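Local coordinates for protein O-succinylhomoserine sulfhydrylase (Mycobacterium tuberculosis, PDB 3NDN) that probably makes L-homocysteine from O-succinyl-L-homoserine and hydrogen sulfide, using pyridoxal 5'-phosphate, on the way to methionine, at residues V170-P175 and S181-A186; M106-T111 and G238-D243; S157-A162 and A186-L191; Q212-P215 and V220-Y223. One frame throughout, in Å; residues are numbered along the deposited sequence.

Contact 1: V170-P175 and S181-A186; sequences VFFETP and SLVDIA
The backbone N of V183 donates a hydrogen bond to OG1 of T174, at 3.1 Å and nearly straight, with 166° at the hydrogen. The T174 hydroxyl oxygen is trans to the backbone N, which turns OG1 to the incoming segment and leaves CG2 to pack on I185. OG1 also lies close over CA of L182, so one small side chain holds the backbone of 181-186 at the point where it passes the strand end. Apart from this bond and one CA-H...O contact, the packing is mainly apolar. CG1 of V183 sits over the centre of one face of the F172 ring, a CH-pi contact 3.8 Å from the centroid and 12° off the ring normal. The ring is set for this by a chi1 of 60°, with CG between the backbone N and the carbonyl carbon. I185 comes to the same ring at its edge, where CG1 is 4.1 Å from CE1 of F172. P175, which follows a cis peptide bond, lies side by side with L182, and its CB is 3.6 Å from CD2 of L182. CA of P175 makes the CA-H...O contact, 3.5 Å from the carbonyl O of S181. Past the T174 bond, D184 is the N-cap of helix 185-194. The contact closes the strand-to-helix connection of the beta-alpha-beta unit 169-173, 185-194, 198-202. F172 also packs on L201 of the neighbouring strand 198-202, while helix 315-321 borders the loop side through L317 and A318 against L182.

Contact 2: M106-T111 and G238-D243; sequences MAAVFT and GAILGD
I240 meets A108 and T111 together, its CG1 and CD1 lying against one side of helix 105-114. The I240 and T111 side chains cross at about a right angle. Their closest atoms are CD1 of I240 and CG2 of T111, 4.1 Å apart. The T111 methyl lies beside the carbonyl carbon of its own residue, and this places CG2 rather than OG1 nearest to the isoleucine. A108 is one turn earlier on the helix, and its CB points to the strand. CB of A108 is 3.8 Å from CG1 of I240. The same CG1 is also 3.8 Å from the carbonyl O of A108, so the isoleucine lies along the helix backbone as well as its methyl. The second partner of the A108 methyl is backbone: CB is 3.5 Å from the carbonyl O of A239. G238 brings no side chain to the strand face beneath A108, which is consistent with the close approach of the axes, 6.9 Å. Their N-to-C directions differ by 34°. Nothing polar joins the segments; methyl and methylene groups pack on each other and on carbonyl oxygens. The start of helix 105-114 gives the backbone N of M106 to the cofactor phosphate, and M106 and F110 pack on the second subunit. I240 also packs on I247 and V251 of helix 244-258. T111 touches L254 and M255 of that helix, so helices 105-114 and 244-258 meet around I240. Strand 238-242 beneath them runs antiparallel between strands 98-102 and 220-224.

Contact 3: S157-A162 and A186-L191; sequences SQWERA and AAVTEL
V188 and W159 make the aromatic part of this contact. CG2 of V188 stands over one face of the indole, 3.6 Å from the centroid of the five-membered ring and 8° off its normal, which is a CH-pi contact. The other methyl, CG1, reaches across to the six-membered ring, 4.0 Å from CE3 of W159. The valine thus spreads both branches over the same indole face. Its CG2 is placed over the five-membered ring by a torsion that sets this methyl opposite the carbonyl carbon and beside the backbone N. Aliphatic packing, together with contact to the helix backbone, is made by L191, one turn further along its helix. CD1 of L191 lies 3.8 Å from CB of W159. It also lies 3.9 Å from the backbone N of E160, so it rests close to the helix backbone. CD2, the other branch, lies beside the E160 chain, 4.2 Å from its CG. The E160 and L191 side chains cross at about a right angle there, at the more exposed margin of the contact. The polar side of W159 is used away from the partner helix: its NE1 donates to the carbonyl O of G153, a bond that would help fix the turn of the indole. The two helix axes run nearly parallel, 14° apart, at a closest approach of 10.1 Å. Beneath them W159 also packs on V170 and V188 on F172, both of strand 169-173. Helices on one side of the mixed sheet are part of the alpha-beta-alpha architecture of the large, cofactor-binding domain of fold-type I PLP enzymes.

Contact 4: Q212-P215 and V220-Y223; sequences QGFP and VVVY
This contact belongs to the connection into strand 220-224, a strand of the central mixed sheet in the large domain of a fold-type I PLP enzyme. A loop after helix 207-210 runs into a 3-10 segment that begins at F214, and the F214 ring packs on the start of the strand. V221 is the main partner: its CG2 lies 3.6 Å from CE2 of F214, and the two side chains cross at a slant. CZ of the ring is 3.9 Å from the same methyl. The F214 ring is carried there by a chi1 of -73°, with CG beside the backbone N, which brings the outer ring atoms back to the strand. V221 turns its CG2 to the loop because this methyl sits anti to the carbonyl carbon. G213 brings no side chain between the loop and V221. Residues E94 and A96 also touch the F214 ring. E94 of helix 81-94 additionally packs on V221 and takes part in a hydrogen bond with the hydroxyl of Y223. Next to V221, at the strand start, CE1 of F214 comes within 4.3 Å of the backbone N of V220.

Contacts 1, 2 and 4 each include a strand of the seven-stranded mixed sheet, and contact 3 packs helices against it. In sequence order the second segments are those of contacts 1, 3, 4 and 2. Contact 2 joins parts 127 residues apart, spanning the other three. Contacts 1 and 3 share A186 and helix 185-194, their centres about 11 Å apart. Contacts 2 and 4 lie on neighbouring antiparallel strands, with centres also about 11 Å apart. F171 of contact 1 touches V109 of contact 2. Contacts 2 and 3 are farthest separated, about 23 Å between centres. Together they tie helices and loops to the central sheet of the cofactor domain.

Contact 1: V170-P175 and S181-A186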
loop_
_atom_site.group_PDB
_atom_site.type_symbol
_atom_site.label_atom_id
_atom_site.label_comp_id
_atom_site.label_asym_id
_atom_site.label_seq_id
_atom_site.Cartn_x
_atom_site.Cartn_y
_atom_site.Cartn_z
ATOM N N VAL A 170 -6.001 37.758 7.522
ATOM C CA VAL A 170 -6.819 37.945 6.319
ATOM C C VAL A 170 -6.863 36.594 5.553
ATOM O O VAL A 170 -5.820 35.943 5.390
ATOM C CB VAL A 170 -6.219 39.065 5.430
ATOM C CG1 VAL A 170 -6.719 38.988 3.974
ATOM C CG2 VAL A 170 -6.520 40.469 6.040
ATOM N N PHE A 171 -8.047 36.170 5.103
ATOM C CA PHE A 171 -8.197 34.895 4.346
ATOM C C PHE A 171 -9.061 35.087 3.082
ATOM O O PHE A 171 -10.136 35.670 3.168
ATOM C CB PHE A 171 -8.823 33.811 5.245
ATOM C CG PHE A 171 -9.023 32.467 4.557
ATOM C CD1 PHE A 171 -7.940 31.651 4.261
ATOM C CD2 PHE A 171 -10.297 32.036 4.185
ATOM C CE1 PHE A 171 -8.117 30.412 3.608
ATOM C CE2 PHE A 171 -10.486 30.793 3.543
ATOM C CZ PHE A 171 -9.388 29.984 3.254
ATOM N N PHE A 172 -8.601 34.590 1.923
ATOM C CA PHE A 172 -9.428 34.543 0.695
ATOM C C PHE A 172 -8.960 33.442 -0.284
ATOM O O PHE A 172 -7.845 32.934 -0.141
ATOM C CB PHE A 172 -9.488 35.914 -0.025
ATOM C CG PHE A 172 -8.132 36.457 -0.479
ATOM C CD1 PHE A 172 -7.597 36.108 -1.719
ATOM C CD2 PHE A 172 -7.420 37.352 0.325
ATOM C CE1 PHE A 172 -6.349 36.610 -2.145
ATOM C CE2 PHE A 172 -6.170 37.866 -0.082
ATOM C CZ PHE A 172 -5.626 37.497 -1.326
ATOM N N GLU A 173 -9.828 33.090 -1.240
ATOM C CA GLU A 173 -9.496 32.241 -2.405
ATOM C C GLU A 173 -9.597 33.088 -3.675
ATOM O O GLU A 173 -10.461 33.971 -3.756
ATOM C CB GLU A 173 -10.499 31.087 -2.563
ATOM C CG GLU A 173 -10.632 30.124 -1.379
ATOM C CD GLU A 173 -11.949 29.330 -1.406
ATOM O OE1 GLU A 173 -12.507 29.102 -2.515
ATOM O OE2 GLU A 173 -12.427 28.938 -0.316
ATOM N N THR A 174 -8.730 32.819 -4.662
ATOM C CA THR A 174 -8.843 33.441 -6.000
ATOM C C THR A 174 -8.233 32.543 -7.095
ATOM O O THR A 174 -7.133 32.028 -6.915
ATOM C CB THR A 174 -8.251 34.896 -6.060
ATOM O OG1 THR A 174 -8.504 35.474 -7.351
ATOM C CG2 THR A 174 -6.742 34.923 -5.781
ATOM N N PRO A 175 -8.976 32.283 -8.186
ATOM C CA PRO A 175 -10.394 32.616 -8.443
ATOM C C PRO A 175 -11.340 31.911 -7.453
ATOM O O PRO A 175 -10.916 30.950 -6.803
ATOM C CB PRO A 175 -10.642 32.069 -9.851
ATOM C CG PRO A 175 -9.260 31.927 -10.489
ATOM C CD PRO A 175 -8.364 31.559 -9.325
ATOM N N SER A 181 -14.847 34.662 -9.666
ATOM C CA SER A 181 -14.546 36.054 -9.317
ATOM C C SER A 181 -13.130 36.131 -8.746
ATOM O O SER A 181 -12.688 35.190 -8.062
ATOM C CB SER A 181 -15.579 36.537 -8.284
ATOM O OG SER A 181 -15.272 37.821 -7.761
ATOM N N LEU A 182 -12.416 37.232 -9.007
ATOM C CA LEU A 182 -11.026 37.388 -8.531
ATOM C C LEU A 182 -10.831 38.380 -7.368
ATOM O O LEU A 182 -11.632 39.300 -7.176
ATOM C CB LEU A 182 -10.083 37.780 -9.695
ATOM C CG LEU A 182 -10.121 37.036 -11.042
ATOM C CD1 LEU A 182 -8.916 37.401 -11.895
ATOM C CD2 LEU A 182 -10.185 35.533 -10.889
ATOM N N VAL A 183 -9.751 38.182 -6.606
ATOM C CA VAL A 183 -9.279 39.138 -5.593
ATOM C C VAL A 183 -7.897 39.670 -6.037
ATOM O O VAL A 183 -7.058 38.891 -6.493
ATOM C CB VAL A 183 -9.173 38.468 -4.192
ATOM C CG1 VAL A 183 -8.620 39.440 -3.151
ATOM C CG2 VAL A 183 -10.540 37.918 -3.747
ATOM N N ASP A 184 -7.678 40.987 -5.937
ATOM C CA ASP A 184 -6.393 41.610 -6.319
ATOM C C ASP A 184 -5.338 41.330 -5.227
ATOM O O ASP A 184 -5.323 42.013 -4.199
ATOM C CB ASP A 184 -6.592 43.131 -6.506
ATOM C CG ASP A 184 -5.424 43.825 -7.225
ATOM O OD1 ASP A 184 -4.251 43.477 -7.016
ATOM O OD2 ASP A 184 -5.684 44.790 -7.980
ATOM N N ILE A 185 -4.462 40.347 -5.445
ATOM C CA ILE A 185 -3.538 39.882 -4.370
ATOM C C ILE A 185 -2.595 40.991 -3.844
ATOM O O ILE A 185 -2.535 41.227 -2.631
ATOM C CB ILE A 185 -2.734 38.602 -4.777
ATOM C CG1 ILE A 185 -3.673 37.428 -5.086
ATOM C CG2 ILE A 185 -1.717 38.182 -3.679
ATOM C CD1 ILE A 185 -2.969 36.247 -5.831
ATOM N N ALA A 186 -1.874 41.669 -4.742
ATOM C CA ALA A 186 -0.933 42.726 -4.323
ATOM C C ALA A 186 -1.609 43.893 -3.582
ATOM O O ALA A 186 -1.072 44.400 -2.598
ATOM C CB ALA A 186 -0.115 43.245 -5.500
#

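Contact 2: M106-T111 and G238-D243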
loop_
_atom_site.group_PDB
_atom_site.type_symbol
_atom_site.label_atom_id
_atom_site.label_comp_id
_atom_site.label_asym_id
_atom_site.label_seq_id
_atom_site.Cartn_x
_atom_site.Cartn_y
_atom_site.Cartn_z
ATOM N N MET A 106 -8.762 20.876 4.393
ATOM C CA MET A 106 -9.486 21.581 5.468
ATOM C C MET A 106 -8.701 21.616 6.793
ATOM O O MET A 106 -8.763 22.612 7.539
ATOM C CB MET A 106 -10.890 21.002 5.676
ATOM C CG MET A 106 -11.926 21.414 4.610
ATOM S SD MET A 106 -11.891 23.148 4.076
ATOM C CE MET A 106 -12.337 24.022 5.580
ATOM N N ALA A 107 -7.950 20.554 7.064
ATOM C CA ALA A 107 -7.015 20.534 8.197
ATOM C C ALA A 107 -5.952 21.632 8.070
ATOM O O ALA A 107 -5.632 22.279 9.072
ATOM C CB ALA A 107 -6.378 19.175 8.354
ATOM N N ALA A 108 -5.430 21.860 6.850
ATOM C CA ALA A 108 -4.502 22.977 6.610
ATOM C C ALA A 108 -5.161 24.349 6.850
ATOM O O ALA A 108 -4.566 25.202 7.490
ATOM C CB ALA A 108 -3.877 22.914 5.187
ATOM N N VAL A 109 -6.375 24.543 6.322
ATOM C CA VAL A 109 -7.121 25.786 6.510
ATOM C C VAL A 109 -7.410 26.093 7.991
ATOM O O VAL A 109 -7.114 27.204 8.468
ATOM C CB VAL A 109 -8.461 25.790 5.695
ATOM C CG1 VAL A 109 -9.284 27.043 6.004
ATOM C CG2 VAL A 109 -8.180 25.675 4.210
ATOM N N PHE A 110 -7.969 25.115 8.719
ATOM C CA PHE A 110 -8.325 25.324 10.129
ATOM C C PHE A 110 -7.082 25.547 11.008
ATOM O O PHE A 110 -7.041 26.490 11.815
ATOM C CB PHE A 110 -9.216 24.187 10.704
ATOM C CG PHE A 110 -9.419 24.299 12.189
ATOM C CD1 PHE A 110 -10.324 25.232 12.716
ATOM C CD2 PHE A 110 -8.639 23.543 13.069
ATOM C CE1 PHE A 110 -10.482 25.384 14.092
ATOM C CE2 PHE A 110 -8.784 23.675 14.445
ATOM C CZ PHE A 110 -9.706 24.602 14.971
ATOM N N THR A 111 -6.067 24.699 10.844
ATOM C CA THR A 111 -4.854 24.803 11.662
ATOM C C THR A 111 -4.054 26.092 11.372
ATOM O O THR A 111 -3.522 26.707 12.300
ATOM C CB THR A 111 -3.978 23.518 11.576
ATOM O OG1 THR A 111 -4.747 22.395 12.037
ATOM C CG2 THR A 111 -2.719 23.628 12.421
ATOM N N GLY A 238 -2.968 17.559 2.780
ATOM C CA GLY A 238 -2.811 19.023 2.605
ATOM C C GLY A 238 -1.483 19.525 3.118
ATOM O O GLY A 238 -0.649 18.731 3.565
ATOM N N ALA A 239 -1.279 20.845 3.070
ATOM C CA ALA A 239 -0.048 21.429 3.583
ATOM C C ALA A 239 -0.197 22.904 3.936
ATOM O O ALA A 239 -1.004 23.620 3.330
ATOM C CB ALA A 239 1.104 21.257 2.567
ATOM N N ILE A 240 0.622 23.340 4.892
ATOM C CA ILE A 240 0.744 24.767 5.264
ATOM C C ILE A 240 2.167 25.266 4.961
ATOM O O ILE A 240 3.144 24.704 5.467
ATOM C CB ILE A 240 0.438 24.987 6.759
ATOM C CG1 ILE A 240 -0.920 24.367 7.143
ATOM C CG2 ILE A 240 0.482 26.498 7.116
ATOM C CD1 ILE A 240 -1.087 24.072 8.644
ATOM N N LEU A 241 2.285 26.337 4.171
ATOM C CA LEU A 241 3.607 26.947 3.898
ATOM C C LEU A 241 3.708 28.415 4.397
ATOM O O LEU A 241 2.774 29.198 4.197
ATOM C CB LEU A 241 3.973 26.839 2.409
ATOM C CG LEU A 241 3.967 25.430 1.765
ATOM C CD1 LEU A 241 2.620 25.153 1.087
ATOM C CD2 LEU A 241 5.098 25.294 0.750
ATOM N N GLY A 242 4.832 28.756 5.045
ATOM C CA GLY A 242 5.071 30.111 5.625
ATOM C C GLY A 242 6.467 30.306 6.244
ATOM O O GLY A 242 7.395 29.548 5.944
ATOM N N ASP A 243 6.624 31.346 7.071
ATOM C CA ASP A 243 7.923 31.686 7.691
ATOM C C ASP A 243 8.338 30.615 8.710
ATOM O O ASP A 243 7.478 29.987 9.330
ATOM C CB ASP A 243 7.850 33.044 8.410
ATOM C CG ASP A 243 7.667 34.226 7.460
ATOM O OD1 ASP A 243 8.157 34.195 6.315
ATOM O OD2 ASP A 243 7.043 35.227 7.882
#

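Contact 3: S157-A162 and A186-L191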
loop_
_atom_site.group_PDB
_atom_site.type_symbol
_atom_site.label_atom_id
_atom_site.label_comp_id
_atom_site.label_asym_id
_atom_site.label_seq_id
_atom_site.Cartn_x
_atom_site.Cartn_y
_atom_site.Cartn_z
ATOM N N SER A 157 -12.653 48.927 -1.821
ATOM C CA SER A 157 -13.100 49.923 -0.841
ATOM C C SER A 157 -13.665 49.252 0.422
ATOM O O SER A 157 -13.613 49.826 1.507
ATOM C CB SER A 157 -14.074 50.948 -1.448
ATOM O OG SER A 157 -15.344 50.395 -1.730
ATOM N N GLN A 158 -14.176 48.029 0.277
ATOM C CA GLN A 158 -14.679 47.261 1.422
ATOM C C GLN A 158 -13.510 46.679 2.227
ATOM O O GLN A 158 -13.559 46.651 3.458
ATOM C CB GLN A 158 -15.619 46.132 0.987
ATOM C CG GLN A 158 -16.944 46.577 0.400
ATOM C CD GLN A 158 -17.873 45.410 0.091
ATOM O OE1 GLN A 158 -18.020 44.485 0.889
ATOM N NE2 GLN A 158 -18.506 45.456 -1.075
ATOM N N TRP A 159 -12.475 46.211 1.518
ATOM C CA TRP A 159 -11.224 45.774 2.141
ATOM C C TRP A 159 -10.607 46.932 2.942
ATOM O O TRP A 159 -10.142 46.742 4.071
ATOM C CB TRP A 159 -10.218 45.280 1.085
ATOM C CG TRP A 159 -10.447 43.858 0.522
ATOM C CD1 TRP A 159 -10.867 43.536 -0.745
ATOM C CD2 TRP A 159 -10.230 42.600 1.200
ATOM N NE1 TRP A 159 -10.931 42.163 -0.894
ATOM C CE2 TRP A 159 -10.553 41.566 0.281
ATOM C CE3 TRP A 159 -9.802 42.248 2.490
ATOM C CZ2 TRP A 159 -10.466 40.196 0.618
ATOM C CZ3 TRP A 159 -9.720 40.885 2.831
ATOM C CH2 TRP A 159 -10.044 39.876 1.891
ATOM N N GLU A 160 -10.599 48.128 2.352
ATOM C CA GLU A 160 -10.008 49.289 3.016
ATOM C C GLU A 160 -10.743 49.622 4.322
ATOM O O GLU A 160 -10.102 49.815 5.362
ATOM C CB GLU A 160 -9.935 50.498 2.071
ATOM C CG GLU A 160 -9.196 51.696 2.665
ATOM C CD GLU A 160 -8.551 52.587 1.611
ATOM O OE1 GLU A 160 -8.924 52.499 0.417
ATOM O OE2 GLU A 160 -7.660 53.383 1.983
ATOM N N ARG A 161 -12.074 49.640 4.276
ATOM C CA ARG A 161 -12.895 49.929 5.469
ATOM C C ARG A 161 -12.753 48.888 6.588
ATOM O O ARG A 161 -12.639 49.250 7.756
ATOM C CB ARG A 161 -14.371 50.148 5.099
ATOM C CG ARG A 161 -14.605 51.429 4.279
ATOM C CD ARG A 161 -16.089 51.795 4.147
ATOM N NE ARG A 161 -16.856 50.834 3.338
ATOM C CZ ARG A 161 -16.982 50.878 2.010
ATOM N NH1 ARG A 161 -16.385 51.828 1.299
ATOM N NH2 ARG A 161 -17.704 49.959 1.384
ATOM N N ALA A 162 -12.758 47.605 6.232
ATOM C CA ALA A 162 -12.587 46.529 7.223
ATOM C C ALA A 162 -11.198 46.515 7.851
ATOM O O ALA A 162 -11.052 46.124 9.011
ATOM C CB ALA A 162 -12.900 45.168 6.605
ATOM N N ALA A 186 -1.874 41.669 -4.742
ATOM C CA ALA A 186 -0.933 42.726 -4.323
ATOM C C ALA A 186 -1.609 43.893 -3.582
ATOM O O ALA A 186 -1.072 44.400 -2.598
ATOM C CB ALA A 186 -0.115 43.245 -5.500
ATOM N N ALA A 187 -2.777 44.321 -4.056
ATOM C CA ALA A 187 -3.476 45.446 -3.428
ATOM C C ALA A 187 -4.035 45.077 -2.041
ATOM O O ALA A 187 -3.940 45.865 -1.098
ATOM C CB ALA A 187 -4.568 45.980 -4.353
ATOM N N VAL A 188 -4.602 43.878 -1.912
ATOM C CA VAL A 188 -5.128 43.433 -0.616
ATOM C C VAL A 188 -3.985 43.204 0.395
ATOM O O VAL A 188 -4.115 43.556 1.570
ATOM C CB VAL A 188 -6.035 42.173 -0.751
ATOM C CG1 VAL A 188 -6.348 41.558 0.622
ATOM C CG2 VAL A 188 -7.320 42.532 -1.500
ATOM N N THR A 189 -2.865 42.658 -0.075
ATOM C CA THR A 189 -1.685 42.416 0.779
ATOM C C THR A 189 -1.129 43.745 1.367
ATOM O O THR A 189 -0.735 43.808 2.546
ATOM C CB THR A 189 -0.585 41.636 0.003
ATOM O OG1 THR A 189 -1.055 40.311 -0.305
ATOM C CG2 THR A 189 0.683 41.492 0.836
ATOM N N GLU A 190 -1.131 44.797 0.545
ATOM C CA GLU A 190 -0.677 46.123 0.977
ATOM C C GLU A 190 -1.547 46.661 2.135
ATOM O O GLU A 190 -1.007 47.102 3.151
ATOM C CB GLU A 190 -0.635 47.109 -0.211
ATOM N N LEU A 191 -2.875 46.591 1.989
ATOM C CA LEU A 191 -3.818 47.020 3.047
ATOM C C LEU A 191 -3.738 46.182 4.321
ATOM O O LEU A 191 -3.933 46.707 5.422
ATOM C CB LEU A 191 -5.274 47.000 2.548
ATOM C CG LEU A 191 -5.732 47.924 1.416
ATOM C CD1 LEU A 191 -7.067 47.440 0.861
ATOM C CD2 LEU A 191 -5.829 49.405 1.862
#

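Contact 4: Q212-P215 and V220-Y223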
loop_
_atom_site.group_PDB
_atom_site.type_symbol
_atom_site.label_atom_id
_atom_site.label_comp_id
_atom_site.label_asym_id
_atom_site.label_seq_id
_atom_site.Cartn_x
_atom_site.Cartn_y
_atom_site.Cartn_z
ATOM N N GLN A 212 1.577 32.448 -8.188
ATOM C CA GLN A 212 2.568 32.376 -7.091
ATOM C C GLN A 212 2.496 33.540 -6.087
ATOM O O GLN A 212 2.859 34.683 -6.397
ATOM C CB GLN A 212 3.984 32.199 -7.663
ATOM C CG GLN A 212 4.205 30.786 -8.203
ATOM C CD GLN A 212 5.635 30.495 -8.574
ATOM O OE1 GLN A 212 6.153 31.041 -9.554
ATOM N NE2 GLN A 212 6.289 29.608 -7.803
ATOM N N GLY A 213 2.014 33.237 -4.881
ATOM C CA GLY A 213 1.731 34.272 -3.884
ATOM C C GLY A 213 2.904 34.881 -3.130
ATOM O O GLY A 213 2.848 36.053 -2.749
ATOM N N PHE A 214 3.955 34.101 -2.886
ATOM C CA PHE A 214 5.075 34.601 -2.077
ATOM C C PHE A 214 5.792 35.855 -2.658
ATOM O O PHE A 214 6.011 36.816 -1.917
ATOM C CB PHE A 214 6.039 33.472 -1.670
ATOM C CG PHE A 214 5.481 32.550 -0.591
ATOM C CD1 PHE A 214 5.359 32.991 0.729
ATOM C CD2 PHE A 214 5.068 31.253 -0.897
ATOM C CE1 PHE A 214 4.833 32.139 1.741
ATOM C CE2 PHE A 214 4.543 30.401 0.103
ATOM C CZ PHE A 214 4.427 30.853 1.418
ATOM N N PRO A 215 6.118 35.871 -3.974
ATOM C CA PRO A 215 6.690 37.113 -4.567
ATOM C C PRO A 215 5.810 38.370 -4.455
ATOM O O PRO A 215 6.313 39.494 -4.606
ATOM C CB PRO A 215 6.886 36.745 -6.042
ATOM C CG PRO A 215 7.076 35.250 -6.037
ATOM C CD PRO A 215 6.159 34.744 -4.933
ATOM N N VAL A 220 1.402 33.363 4.086
ATOM C CA VAL A 220 1.046 31.938 4.263
ATOM C C VAL A 220 0.261 31.442 3.051
ATOM O O VAL A 220 -0.641 32.143 2.562
ATOM C CB VAL A 220 0.151 31.725 5.544
ATOM C CG1 VAL A 220 -0.194 30.237 5.746
ATOM C CG2 VAL A 220 0.837 32.279 6.804
ATOM N N VAL A 221 0.594 30.240 2.558
ATOM C CA VAL A 221 -0.182 29.621 1.483
ATOM C C VAL A 221 -0.632 28.226 1.956
ATOM O O VAL A 221 0.153 27.497 2.595
ATOM C CB VAL A 221 0.622 29.536 0.135
ATOM C CG1 VAL A 221 -0.166 28.799 -0.924
ATOM C CG2 VAL A 221 0.977 30.943 -0.366
ATOM N N VAL A 222 -1.895 27.883 1.685
ATOM C CA VAL A 222 -2.419 26.539 2.023
ATOM C C VAL A 222 -2.879 25.766 0.781
ATOM O O VAL A 222 -3.435 26.357 -0.169
ATOM C CB VAL A 222 -3.586 26.561 3.089
ATOM C CG1 VAL A 222 -3.106 27.071 4.430
ATOM C CG2 VAL A 222 -4.776 27.370 2.589
ATOM N N TYR A 223 -2.646 24.449 0.805
ATOM C CA TYR A 223 -2.995 23.536 -0.293
ATOM C C TYR A 223 -3.766 22.321 0.201
ATOM O O TYR A 223 -3.459 21.788 1.260
ATOM C CB TYR A 223 -1.739 23.025 -1.022
ATOM C CG TYR A 223 -1.110 24.052 -1.917
ATOM C CD1 TYR A 223 -1.795 24.527 -3.043
ATOM C CD2 TYR A 223 0.154 24.560 -1.650
ATOM C CE1 TYR A 223 -1.235 25.475 -3.876
ATOM C CE2 TYR A 223 0.731 25.529 -2.478
ATOM C CZ TYR A 223 0.015 25.984 -3.589
ATOM O OH TYR A 223 0.536 26.935 -4.440
#